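Local coordinates for putative fructosamine-3-kinase (PDB 3F7W), which probably acts as a kinase of the fructosamine kinase family, transferring phosphate to a substrate not yet established, at residues W67-P77 / A207-G216; M112-F120 / P185-G193. All coordinates share one frame; numbering follows the deposited sequence. Where two conformers were deposited one is given.

Contact 1 (W67-P77 / A207-G216)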
ATOM      1  N   TRP A  67      -5.611  11.761  -0.951  1.00 27.36           N
ATOM      2  CA  TRP A  67      -4.507  12.345  -0.230  1.00 27.35           C
ATOM      3  C   TRP A  67      -3.169  12.039  -0.891  1.00 27.01           C
ATOM      4  O   TRP A  67      -2.292  12.899  -1.010  1.00 28.03           O
ATOM      5  CB  TRP A  67      -4.569  11.831   1.205  1.00 27.54           C
ATOM      6  CG  TRP A  67      -3.500  12.347   2.149  1.00 29.09           C
ATOM      7  CD1 TRP A  67      -3.457  13.571   2.761  1.00 32.77           C
ATOM      8  CD2 TRP A  67      -2.389  11.601   2.667  1.00 29.17           C
ATOM      9  NE1 TRP A  67      -2.346  13.653   3.584  1.00 34.99           N
ATOM     10  CE2 TRP A  67      -1.688  12.451   3.560  1.00 30.67           C
ATOM     11  CE3 TRP A  67      -1.922  10.297   2.467  1.00 30.11           C
ATOM     12  CZ2 TRP A  67      -0.545  12.029   4.253  1.00 31.26           C
ATOM     13  CZ3 TRP A  67      -0.786   9.889   3.135  1.00 29.25           C
ATOM     14  CH2 TRP A  67      -0.123  10.739   4.032  1.00 27.95           C
ATOM     15  N   LEU A  68      -2.993  10.815  -1.340  1.00 27.12           N
ATOM     16  CA  LEU A  68      -1.759  10.404  -1.957  1.00 26.66           C
ATOM     17  C   LEU A  68      -1.568  10.989  -3.346  1.00 28.23           C
ATOM     18  O   LEU A  68      -0.422  11.142  -3.821  1.00 28.36           O
ATOM     19  CB  LEU A  68      -1.769   8.859  -1.981  1.00 29.47           C
ATOM     20  CG  LEU A  68      -0.528   8.055  -2.149  1.00 35.63           C
ATOM     21  CD1 LEU A  68       0.429   8.279  -0.931  1.00 34.33           C
ATOM     22  CD2 LEU A  68      -0.993   6.580  -2.331  1.00 30.26           C
ATOM     23  N   GLY A  69      -2.664  11.413  -3.976  1.00 29.00           N
ATOM     24  CA  GLY A  69      -2.664  11.772  -5.381  1.00 29.69           C
ATOM     25  C   GLY A  69      -2.273  13.212  -5.692  1.00 31.01           C
ATOM     26  O   GLY A  69      -2.292  13.598  -6.835  1.00 34.46           O
ATOM     27  N   ARG A  70      -1.949  13.989  -4.662  0.50 31.63           N
ATOM     28  CA  ARG A  70      -1.651  15.410  -4.820  0.50 33.12           C
ATOM     29  C   ARG A  70      -0.126  15.612  -4.902  0.50 31.82           C
ATOM     30  O   ARG A  70       0.520  16.231  -4.034  0.50 30.23           O
ATOM     31  CB  ARG A  70      -2.309  16.220  -3.697  0.50 35.21           C
ATOM     32  CG  ARG A  70      -3.825  15.962  -3.587  0.50 30.79           C
ATOM     33  CD  ARG A  70      -4.469  16.765  -2.481  0.50 36.72           C
ATOM     34  NE  ARG A  70      -5.341  15.948  -1.638  0.50 35.65           N
ATOM     35  CZ  ARG A  70      -5.847  16.341  -0.464  0.50 43.57           C
ATOM     36  NH1 ARG A  70      -5.603  17.562   0.014  0.50 49.96           N
ATOM     37  NH2 ARG A  70      -6.595  15.503   0.251  0.50 41.25           N
ATOM     38  N   SER A  71       0.460  15.001  -5.918  1.00 30.83           N
ATOM     39  CA  SER A  71       1.813  15.379  -6.342  1.00 29.23           C
ATOM     40  C   SER A  71       1.973  15.474  -7.843  1.00 25.96           C
ATOM     41  O   SER A  71       1.160  14.947  -8.611  1.00 29.00           O
ATOM     42  CB  SER A  71       2.819  14.392  -5.766  1.00 28.70           C
ATOM     43  OG  SER A  71       2.562  13.083  -6.248  1.00 28.58           O
ATOM     44  N   PHE A  72       3.061  16.121  -8.266  1.00 24.98           N
ATOM     45  CA  PHE A  72       3.349  16.307  -9.708  1.00 25.68           C
ATOM     46  C   PHE A  72       3.622  14.961 -10.367  1.00 27.52           C
ATOM     47  O   PHE A  72       4.437  14.192  -9.860  1.00 28.85           O
ATOM     48  CB  PHE A  72       4.555  17.201  -9.915  1.00 24.97           C
ATOM     49  CG  PHE A  72       4.797  17.578 -11.357  1.00 25.44           C
ATOM     50  CD1 PHE A  72       3.941  18.448 -12.028  1.00 27.40           C
ATOM     51  CD2 PHE A  72       5.873  17.062 -12.040  1.00 31.06           C
ATOM     52  CE1 PHE A  72       4.161  18.793 -13.340  1.00 32.64           C
ATOM     53  CE2 PHE A  72       6.103  17.392 -13.366  1.00 31.04           C
ATOM     54  CZ  PHE A  72       5.243  18.269 -14.018  1.00 33.01           C
ATOM     55  N   GLY A  73       2.990  14.710 -11.516  1.00 28.13           N
ATOM     56  CA  GLY A  73       3.094  13.424 -12.200  1.00 29.76           C
ATOM     57  C   GLY A  73       2.609  12.265 -11.353  1.00 28.78           C
ATOM     58  O   GLY A  73       3.126  11.144 -11.475  1.00 29.46           O
ATOM     59  N   SER A  74       1.620  12.525 -10.506  1.00 28.34           N
ATOM     60  CA  SER A  74       1.089  11.529  -9.597  1.00 29.09           C
ATOM     61  C   SER A  74       0.840  10.196 -10.301  1.00 28.10           C
ATOM     62  O   SER A  74       0.187  10.153 -11.372  1.00 26.74           O
ATOM     63  CB  SER A  74      -0.255  11.961  -8.998  1.00 31.89           C
ATOM     64  OG  SER A  74      -0.767  10.915  -8.178  1.00 32.67           O
ATOM     65  N   PRO A  75       1.304   9.096  -9.697  1.00 28.77           N
ATOM     66  CA  PRO A  75       0.985   7.769 -10.238  1.00 28.23           C
ATOM     67  C   PRO A  75      -0.338   7.198  -9.680  1.00 28.66           C
ATOM     68  O   PRO A  75      -0.635   6.051  -9.919  1.00 28.46           O
ATOM     69  CB  PRO A  75       2.171   6.914  -9.755  1.00 26.99           C
ATOM     70  CG  PRO A  75       2.526   7.523  -8.479  1.00 29.04           C
ATOM     71  CD  PRO A  75       2.176   8.996  -8.518  1.00 26.91           C
ATOM     72  N   VAL A  76      -1.132   8.006  -8.979  1.00 29.26           N
ATOM     73  CA  VAL A  76      -2.334   7.537  -8.277  1.00 30.01           C
ATOM     74  C   VAL A  76      -3.549   7.736  -9.179  1.00 31.00           C
ATOM     75  O   VAL A  76      -3.756   8.840  -9.693  1.00 32.51           O
ATOM     76  CB  VAL A  76      -2.544   8.362  -6.963  1.00 30.99           C
ATOM     77  CG1 VAL A  76      -3.762   7.857  -6.184  1.00 29.70           C
ATOM     78  CG2 VAL A  76      -1.292   8.306  -6.101  1.00 31.79           C
ATOM     79  N   PRO A  77      -4.404   6.717  -9.319  1.00 29.65           N
ATOM     80  CA  PRO A  77      -5.648   6.941 -10.110  1.00 29.23           C
ATOM     81  C   PRO A  77      -6.591   7.953  -9.469  1.00 28.37           C
ATOM     82  O   PRO A  77      -6.704   8.027  -8.231  1.00 29.12           O
ATOM     83  CB  PRO A  77      -6.330   5.584 -10.112  1.00 35.18           C
ATOM     84  CG  PRO A  77      -5.388   4.652  -9.573  1.00 34.46           C
ATOM     85  CD  PRO A  77      -4.381   5.373  -8.741  1.00 28.59           C
ATOM     86  N   ALA A 207       4.354   4.568 -14.230  1.00 29.06           N
ATOM     87  CA  ALA A 207       3.466   3.520 -13.724  1.00 27.29           C
ATOM     88  C   ALA A 207       2.361   4.126 -12.862  1.00 27.99           C
ATOM     89  O   ALA A 207       2.465   5.264 -12.384  1.00 29.15           O
ATOM     90  CB  ALA A 207       4.241   2.472 -12.941  1.00 26.78           C
ATOM     91  N   VAL A 208       1.314   3.353 -12.683  1.00 26.38           N
ATOM     92  CA  VAL A 208       0.197   3.702 -11.811  1.00 26.48           C
ATOM     93  C   VAL A 208       0.179   2.743 -10.605  1.00 27.86           C
ATOM     94  O   VAL A 208       0.380   1.523 -10.745  1.00 31.46           O
ATOM     95  CB  VAL A 208      -1.148   3.637 -12.580  1.00 25.30           C
ATOM     96  CG1 VAL A 208      -2.353   3.779 -11.649  1.00 29.80           C
ATOM     97  CG2 VAL A 208      -1.155   4.703 -13.707  1.00 29.16           C
ATOM     98  N   VAL A 209      -0.066   3.311  -9.426  1.00 26.63           N
ATOM     99  CA  VAL A 209      -0.072   2.547  -8.173  1.00 27.15           C
ATOM    100  C   VAL A 209      -1.509   2.382  -7.725  1.00 27.70           C
ATOM    101  O   VAL A 209      -2.287   3.339  -7.733  1.00 27.55           O
ATOM    102  CB  VAL A 209       0.820   3.198  -7.064  1.00 27.17           C
ATOM    103  CG1 VAL A 209       2.260   3.340  -7.564  1.00 27.61           C
ATOM    104  CG2 VAL A 209       0.276   4.564  -6.600  1.00 26.99           C
ATOM    105  N   ILE A 210      -1.867   1.157  -7.356  1.00 27.13           N
ATOM    106  CA  ILE A 210      -3.267   0.832  -7.022  1.00 25.43           C
ATOM    107  C   ILE A 210      -3.350   0.194  -5.640  1.00 24.86           C
ATOM    108  O   ILE A 210      -2.318  -0.190  -5.041  1.00 25.64           O
ATOM    109  CB  ILE A 210      -3.920  -0.073  -8.087  1.00 29.25           C
ATOM    110  CG1 ILE A 210      -3.144  -1.387  -8.233  1.00 27.56           C
ATOM    111  CG2 ILE A 210      -4.094   0.660  -9.432  1.00 28.71           C
ATOM    112  CD1 ILE A 210      -3.923  -2.529  -8.931  1.00 28.50           C
ATOM    113  N   ASP A 211      -4.572   0.111  -5.111  1.00 26.07           N
ATOM    114  CA  ASP A 211      -4.828  -0.568  -3.868  1.00 25.62           C
ATOM    115  C   ASP A 211      -3.980  -0.041  -2.678  1.00 24.14           C
ATOM    116  O   ASP A 211      -3.394  -0.812  -1.928  1.00 24.43           O
ATOM    117  CB  ASP A 211      -4.652  -2.072  -4.067  1.00 24.88           C
ATOM    118  CG  ASP A 211      -5.574  -2.642  -5.147  1.00 31.54           C
ATOM    119  OD1 ASP A 211      -6.661  -2.068  -5.429  1.00 30.31           O
ATOM    120  OD2 ASP A 211      -5.179  -3.670  -5.704  1.00 31.53           O
ATOM    121  N   PRO A 212      -3.966   1.276  -2.461  1.00 24.19           N
ATOM    122  CA  PRO A 212      -3.137   1.811  -1.390  1.00 26.46           C
ATOM    123  C   PRO A 212      -3.668   1.524   0.006  1.00 27.13           C
ATOM    124  O   PRO A 212      -4.882   1.335   0.212  1.00 27.04           O
ATOM    125  CB  PRO A 212      -3.218   3.337  -1.614  1.00 28.14           C
ATOM    126  CG  PRO A 212      -4.575   3.539  -2.161  1.00 25.75           C
ATOM    127  CD  PRO A 212      -4.720   2.355  -3.134  1.00 27.80           C
ATOM    128  N   ALA A 213      -2.747   1.504   0.975  1.00 25.14           N
ATOM    129  CA  ALA A 213      -3.067   1.532   2.406  1.00 25.35           C
ATOM    130  C   ALA A 213      -2.346   2.805   2.923  1.00 26.34           C
ATOM    131  O   ALA A 213      -1.389   2.769   3.704  1.00 26.13           O
ATOM    132  CB  ALA A 213      -2.583   0.248   3.113  1.00 26.01           C
ATOM    133  N   ALA A 214      -2.799   3.953   2.417  1.00 26.54           N
ATOM    134  CA  ALA A 214      -2.012   5.171   2.430  1.00 24.03           C
ATOM    135  C   ALA A 214      -1.941   5.783   3.830  1.00 23.25           C
ATOM    136  O   ALA A 214      -2.924   5.804   4.577  1.00 26.22           O
ATOM    137  CB  ALA A 214      -2.549   6.209   1.401  1.00 23.82           C
ATOM    138  N   HIS A 215      -0.754   6.285   4.176  1.00 24.40           N
ATOM    139  CA  HIS A 215      -0.582   6.991   5.431  1.00 23.66           C
ATOM    140  C   HIS A 215       0.739   7.714   5.459  1.00 25.70           C
ATOM    141  O   HIS A 215       1.562   7.554   4.537  1.00 26.11           O
ATOM    142  CB  HIS A 215      -0.685   6.016   6.631  1.00 24.36           C
ATOM    143  CG  HIS A 215       0.310   4.883   6.614  1.00 22.39           C
ATOM    144  ND1 HIS A 215       0.137   3.770   5.826  1.00 26.41           N
ATOM    145  CD2 HIS A 215       1.465   4.679   7.296  1.00 24.83           C
ATOM    146  CE1 HIS A 215       1.124   2.916   6.031  1.00 27.21           C
ATOM    147  NE2 HIS A 215       1.942   3.430   6.928  1.00 24.50           N
ATOM    148  N   GLY A 216       0.927   8.516   6.510  1.00 25.83           N
ATOM    149  CA  GLY A 216       2.230   9.085   6.834  1.00 26.19           C
ATOM    150  C   GLY A 216       3.112   7.988   7.379  1.00 25.59           C
ATOM    151  O   GLY A 216       2.792   7.379   8.399  1.00 26.87           O
TER
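P75 O is the polar atom that ties these segments together. It takes the N-H of V209 at 2.8 Å from V209 N, a fairly straight bond (162°), and V208 CA gives it a C-H contact at 3.1 Å. P75 lies inside an ST turn, in which S74 OG accepts from V76 N. The proline ring runs beside the V209 side chain, its CG nearest V209 CG2. Beyond it P77 CG leans on V208 CG1 at 3.8 Å, while P77 CD sits close to V209 O, a buried carbonyl with no hydrogen-bond partner in the model. At the other end, L68 CD2 touches the CB atoms of both P212 and A214. With CG anti to the backbone N (chi1 -179°), the W67 ring brings CH2 to 3.5 Å from H215 C, with H215 O at its edge. Replacing this tryptophan by alanine would probably open a gap beside H215 and G216 and deprive R190 of its cation-pi partner. D211-P212-A213 probably takes the place of the DFG motif of protein kinases; D211 here pairs with K45. With one backbone bond across it, the contact relies mainly on apolar side chains to hold this segment against helix 57-68's last turn and the following loop.

Contact 2 (M112-F120 / P185-G193). With EDO (1,2-ethanediol), chain I.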
HETATM    1  N   MSE A 112       5.664  11.945  -4.929  1.00 25.88           N
HETATM    2  CA  MSE A 112       4.554  11.441  -4.127  1.00 25.97           C
HETATM    3  C   MSE A 112       4.968  11.445  -2.652  1.00 25.56           C
HETATM    4  O   MSE A 112       4.278  12.044  -1.828  1.00 26.92           O
HETATM    5  CB  MSE A 112       4.144  10.013  -4.530  1.00 25.88           C
HETATM    6  CG  MSE A 112       3.004   9.435  -3.699  1.00 27.58           C
HETATM    7 SE   MSE A 112       2.567   7.651  -4.299  0.75 25.66          SE
HETATM    8  CE  MSE A 112       3.917   6.780  -3.184  1.00 27.32           C
ATOM      9  N   HIS A 113       6.085  10.804  -2.338  1.00 26.65           N
ATOM     10  CA  HIS A 113       6.577  10.752  -0.956  1.00 26.15           C
ATOM     11  C   HIS A 113       6.840  12.141  -0.354  1.00 28.91           C
ATOM     12  O   HIS A 113       6.466  12.420   0.793  1.00 28.93           O
ATOM     13  CB  HIS A 113       7.862   9.951  -0.879  1.00 26.45           C
ATOM     14  CG  HIS A 113       7.674   8.475  -1.047  1.00 25.48           C
ATOM     15  ND1 HIS A 113       8.720   7.625  -1.310  1.00 25.60           N
ATOM     16  CD2 HIS A 113       6.567   7.699  -0.955  1.00 24.43           C
ATOM     17  CE1 HIS A 113       8.273   6.385  -1.355  1.00 25.20           C
ATOM     18  NE2 HIS A 113       6.960   6.405  -1.185  1.00 26.85           N
ATOM     19  N   LEU A 114       7.481  13.001  -1.131  1.00 27.44           N
ATOM     20  CA  LEU A 114       7.920  14.315  -0.641  1.00 28.18           C
ATOM     21  C   LEU A 114       6.814  15.370  -0.538  1.00 28.43           C
ATOM     22  O   LEU A 114       7.052  16.470  -0.034  1.00 26.10           O
ATOM     23  CB  LEU A 114       9.118  14.807  -1.464  1.00 27.75           C
ATOM     24  CG  LEU A 114      10.494  14.368  -0.903  1.00 31.56           C
ATOM     25  CD1 LEU A 114      10.590  12.866  -0.576  1.00 31.15           C
ATOM     26  CD2 LEU A 114      11.576  14.737  -1.873  1.00 34.78           C
ATOM     27  N   ALA A 115       5.615  15.054  -1.001  1.00 27.31           N
ATOM     28  CA  ALA A 115       4.435  15.849  -0.647  1.00 30.23           C
ATOM     29  C   ALA A 115       4.355  15.965   0.883  1.00 30.26           C
ATOM     30  O   ALA A 115       3.914  16.960   1.407  1.00 28.71           O
ATOM     31  CB  ALA A 115       3.182  15.210  -1.233  1.00 27.13           C
ATOM     32  N   GLY A 116       4.825  14.934   1.588  1.00 32.43           N
ATOM     33  CA  GLY A 116       5.012  15.003   3.024  1.00 32.88           C
ATOM     34  C   GLY A 116       3.734  14.901   3.835  1.00 33.51           C
ATOM     35  O   GLY A 116       2.634  15.022   3.320  1.00 36.03           O
ATOM     36  N   ALA A 117       3.880  14.673   5.127  1.00 33.46           N
ATOM     37  CA  ALA A 117       2.740  14.499   6.001  1.00 33.50           C
ATOM     38  C   ALA A 117       3.003  15.196   7.322  1.00 34.36           C
ATOM     39  O   ALA A 117       4.146  15.384   7.718  1.00 35.24           O
ATOM     40  CB  ALA A 117       2.474  13.027   6.207  1.00 32.76           C
ATOM     41  N   GLU A 118       1.924  15.573   7.991  1.00 35.62           N
ATOM     42  CA  GLU A 118       1.996  16.304   9.238  1.00 39.01           C
ATOM     43  C   GLU A 118       2.513  15.382  10.337  1.00 36.69           C
ATOM     44  O   GLU A 118       3.256  15.800  11.210  1.00 37.98           O
ATOM     45  CB  GLU A 118       0.610  16.850   9.598  1.00 40.80           C
ATOM     46  CG  GLU A 118      -0.175  17.400   8.379  1.00 53.08           C
ATOM     47  CD  GLU A 118      -0.686  18.818   8.574  1.00 63.96           C
ATOM     48  OE1 GLU A 118       0.074  19.665   9.097  1.00 72.45           O
ATOM     49  OE2 GLU A 118      -1.843  19.092   8.182  1.00 72.34           O
ATOM     50  N   SER A 119       2.136  14.106  10.255  1.00 33.91           N
ATOM     51  CA  SER A 119       2.545  13.112  11.234  1.00 31.99           C
ATOM     52  C   SER A 119       2.579  11.741  10.571  1.00 30.96           C
ATOM     53  O   SER A 119       2.172  11.583   9.416  1.00 28.80           O
ATOM     54  CB  SER A 119       1.533  13.107  12.389  1.00 33.57           C
ATOM     55  OG  SER A 119       0.316  12.498  11.970  1.00 42.49           O
ATOM     56  N   PHE A 120       3.105  10.766  11.298  1.00 28.31           N
ATOM     57  CA  PHE A 120       2.935   9.367  10.957  1.00 28.11           C
ATOM     58  C   PHE A 120       1.469   9.000  11.203  1.00 29.28           C
ATOM     59  O   PHE A 120       0.849   9.551  12.086  1.00 30.01           O
ATOM     60  CB  PHE A 120       3.880   8.511  11.763  1.00 28.14           C
ATOM     61  CG  PHE A 120       5.319   8.841  11.512  1.00 32.02           C
ATOM     62  CD1 PHE A 120       5.953   8.362  10.373  1.00 27.77           C
ATOM     63  CD2 PHE A 120       6.014   9.690  12.374  1.00 30.65           C
ATOM     64  CE1 PHE A 120       7.272   8.696  10.101  1.00 27.89           C
ATOM     65  CE2 PHE A 120       7.347  10.020  12.120  1.00 32.80           C
ATOM     66  CZ  PHE A 120       7.976   9.526  10.983  1.00 28.63           C
ATOM     67  N   PRO A 185      15.999  10.325  12.468  1.00 32.18           N
ATOM     68  CA  PRO A 185      14.681  10.902  12.214  1.00 34.52           C
ATOM     69  C   PRO A 185      14.665  11.706  10.927  1.00 33.43           C
ATOM     70  O   PRO A 185      15.624  12.429  10.645  1.00 29.57           O
ATOM     71  CB  PRO A 185      14.447  11.822  13.414  1.00 35.39           C
ATOM     72  CG  PRO A 185      15.353  11.329  14.482  1.00 35.50           C
ATOM     73  CD  PRO A 185      16.505  10.662  13.816  1.00 34.34           C
ATOM     74  N   GLU A 186      13.627  11.501  10.125  1.00 30.78           N
ATOM     75  CA  GLU A 186      13.328  12.351   8.978  1.00 30.73           C
ATOM     76  C   GLU A 186      11.811  12.551   8.883  1.00 29.68           C
ATOM     77  O   GLU A 186      11.044  11.795   9.488  1.00 30.62           O
ATOM     78  CB  GLU A 186      13.907  11.751   7.689  1.00 28.89           C
ATOM     79  CG  GLU A 186      13.322  10.398   7.308  1.00 30.35           C
ATOM     80  CD  GLU A 186      13.836   9.873   5.982  1.00 33.07           C
ATOM     81  OE1 GLU A 186      15.061   9.591   5.876  1.00 29.82           O
ATOM     82  OE2 GLU A 186      12.999   9.739   5.057  1.00 29.25           O
ATOM     83  N   PRO A 187      11.363  13.577   8.138  1.00 30.01           N
ATOM     84  CA  PRO A 187       9.925  13.827   8.133  1.00 29.61           C
ATOM     85  C   PRO A 187       9.103  12.671   7.558  1.00 27.73           C
ATOM     86  O   PRO A 187       9.583  11.944   6.674  1.00 27.68           O
ATOM     87  CB  PRO A 187       9.779  15.083   7.257  1.00 30.55           C
ATOM     88  CG  PRO A 187      11.168  15.716   7.244  1.00 31.57           C
ATOM     89  CD  PRO A 187      12.111  14.574   7.349  1.00 32.08           C
ATOM     90  N   PRO A 188       7.871  12.500   8.059  1.00 28.65           N
ATOM     91  CA  PRO A 188       6.985  11.491   7.481  1.00 28.72           C
ATOM     92  C   PRO A 188       6.718  11.775   6.007  1.00 28.73           C
ATOM     93  O   PRO A 188       6.567  12.941   5.608  1.00 25.73           O
ATOM     94  CB  PRO A 188       5.708  11.608   8.313  1.00 30.10           C
ATOM     95  CG  PRO A 188       5.849  12.743   9.178  1.00 28.52           C
ATOM     96  CD  PRO A 188       7.234  13.242   9.166  1.00 30.21           C
ATOM     97  N   ALA A 189       6.672  10.694   5.218  1.00 28.29           N
ATOM     98  CA  ALA A 189       6.355  10.731   3.804  1.00 28.53           C
ATOM     99  C   ALA A 189       4.891  10.327   3.572  1.00 26.21           C
ATOM    100  O   ALA A 189       4.291   9.651   4.404  1.00 25.56           O
ATOM    101  CB  ALA A 189       7.279   9.780   3.059  1.00 25.56           C
ATOM    102  N   ARG A 190       4.326  10.757   2.445  1.00 27.19           N
ATOM    103  CA  ARG A 190       3.043  10.234   1.992  1.00 28.59           C
ATOM    104  C   ARG A 190       3.308   8.920   1.275  1.00 26.03           C
ATOM    105  O   ARG A 190       3.696   8.909   0.107  1.00 27.37           O
ATOM    106  CB  ARG A 190       2.318  11.197   1.042  1.00 30.28           C
ATOM    107  CG  ARG A 190       1.957  12.488   1.661  1.00 39.12           C
ATOM    108  CD  ARG A 190       0.824  13.188   0.943  1.00 32.57           C
ATOM    109  NE  ARG A 190       0.750  14.497   1.510  1.00 37.29           N
ATOM    110  CZ  ARG A 190      -0.268  15.322   1.402  1.00 39.28           C
ATOM    111  NH1 ARG A 190      -1.332  15.008   0.667  1.00 38.59           N
ATOM    112  NH2 ARG A 190      -0.180  16.498   1.998  1.00 43.56           N
ATOM    113  N   ILE A 191       3.110   7.823   1.976  1.00 26.25           N
ATOM    114  CA  ILE A 191       3.413   6.508   1.412  1.00 26.66           C
ATOM    115  C   ILE A 191       2.182   5.747   0.981  1.00 26.29           C
ATOM    116  O   ILE A 191       1.086   5.891   1.568  1.00 26.01           O
ATOM    117  CB  ILE A 191       4.320   5.626   2.355  1.00 25.30           C
ATOM    118  CG1 ILE A 191       3.583   5.083   3.588  1.00 25.51           C
ATOM    119  CG2 ILE A 191       5.602   6.421   2.711  1.00 23.78           C
ATOM    120  CD1 ILE A 191       4.360   3.909   4.328  1.00 27.99           C
ATOM    121  N   HIS A 192       2.386   4.915  -0.037  1.00 25.10           N
ATOM    122  CA  HIS A 192       1.358   4.032  -0.567  1.00 26.69           C
ATOM    123  C   HIS A 192       0.908   2.978   0.495  1.00 25.89           C
ATOM    124  O   HIS A 192      -0.285   2.729   0.673  1.00 23.89           O
ATOM    125  CB  HIS A 192       1.884   3.380  -1.850  1.00 26.44           C
ATOM    126  CG  HIS A 192       0.942   2.405  -2.468  1.00 25.89           C
ATOM    127  ND1 HIS A 192       0.827   1.108  -2.015  1.00 25.34           N
ATOM    128  CD2 HIS A 192       0.095   2.519  -3.520  1.00 26.51           C
ATOM    129  CE1 HIS A 192      -0.071   0.472  -2.751  1.00 29.97           C
ATOM    130  NE2 HIS A 192      -0.530   1.307  -3.670  1.00 24.48           N
ATOM    131  N   GLY A 193       1.869   2.349   1.156  1.00 25.53           N
ATOM    132  CA  GLY A 193       1.619   1.432   2.266  1.00 26.43           C
ATOM    133  C   GLY A 193       1.489  -0.043   1.923  1.00 27.10           C
ATOM    134  O   GLY A 193       1.494  -0.874   2.823  1.00 27.96           O
TER
HETATM  135  C1  EDO I 295       9.658  14.012   3.144  1.00 55.89           C
HETATM  136  O1  EDO I 295       8.271  13.769   3.372  1.00 56.55           O
HETATM  137  C2  EDO I 295      10.413  12.680   3.154  1.00 48.94           C
HETATM  138  O2  EDO I 295      10.860  12.326   4.470  1.00 39.90           O
HETATM  139  O   HOH W   1       6.658  15.536   6.117  1.00 36.89           O
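E186 O comes within 4.1 Å of F120 CZ, where the chain heads into strand 189-191 and the H-G-D sequence, which probably opens the catalytic loop as in aminoglycoside-phosphotransferase-like kinases. The carboxylate of E186 turns instead to R219. P187 contributes its carbonyl, which binds O2 of a 1,2-ethanediol probably left from the crystallisation liquor. P188 does far more. Its CB lies over one face of the F120 ring, 3.9 Å from the centroid and offset toward the rim, a CH-pi contact, and its CG reaches the backbone of S119. P188 O accepts from A117 N at 3.2 Å, with the donor well above the carbonyl plane; a water bridges the same two atoms, and O1 of the diol also binds this oxygen. A189 follows, its CB packed against H113 CB. R190 N then donates to H113 O in the carbonyl plane, on a lone pair. That oxygen also accepts from G116 N, where positive phi at G116 takes the chain out of helix 99-114. The R190 side chain, extended from CG to NE, runs beside A115 CB and delivers NE to G116 O at 2.7 Å, nearly in the guanidinium plane; NH1 goes on to W67 O. R190 O is buried without a hydrogen-bond partner, though H113 CD2 approaches it at 3.3 Å with the imidazole edge. I191 CG2 meets the same ring at a slant, nearest CD2; the ring's two nitrogens are held by Y241 and D222. D222 also takes the N-H groups of H192 and G193, so one aspartate ties the helix histidine to the start of the H-G-D turn. Against H192 lies the selenomethionine M112, bent at chi3 (86°) to bring CE 4.2 Å from H192 CB.

Overall arrangement
Contact 1 is the more buried of the two, its centre about 9 Å from that of the chain, against about 13 Å for the centre of contact 2, whose outer part meets water and a diol. Their centres are about 12 Å apart and they touch directly: H192 NE2 probably bonds I210 O, and A213 N H192 O, joining the H-G-D turn to the segment around D211. Helix ends 57-68 and 99-114 meet there too, with L68 packed near R190. The chemistry differs accordingly. Contact 1 has a single hydrogen bond amid prolines, valines and one tryptophan; contact 2 has three, two accepted by carbonyls at and just after the end of helix 99-114, one of these from an arginine side chain.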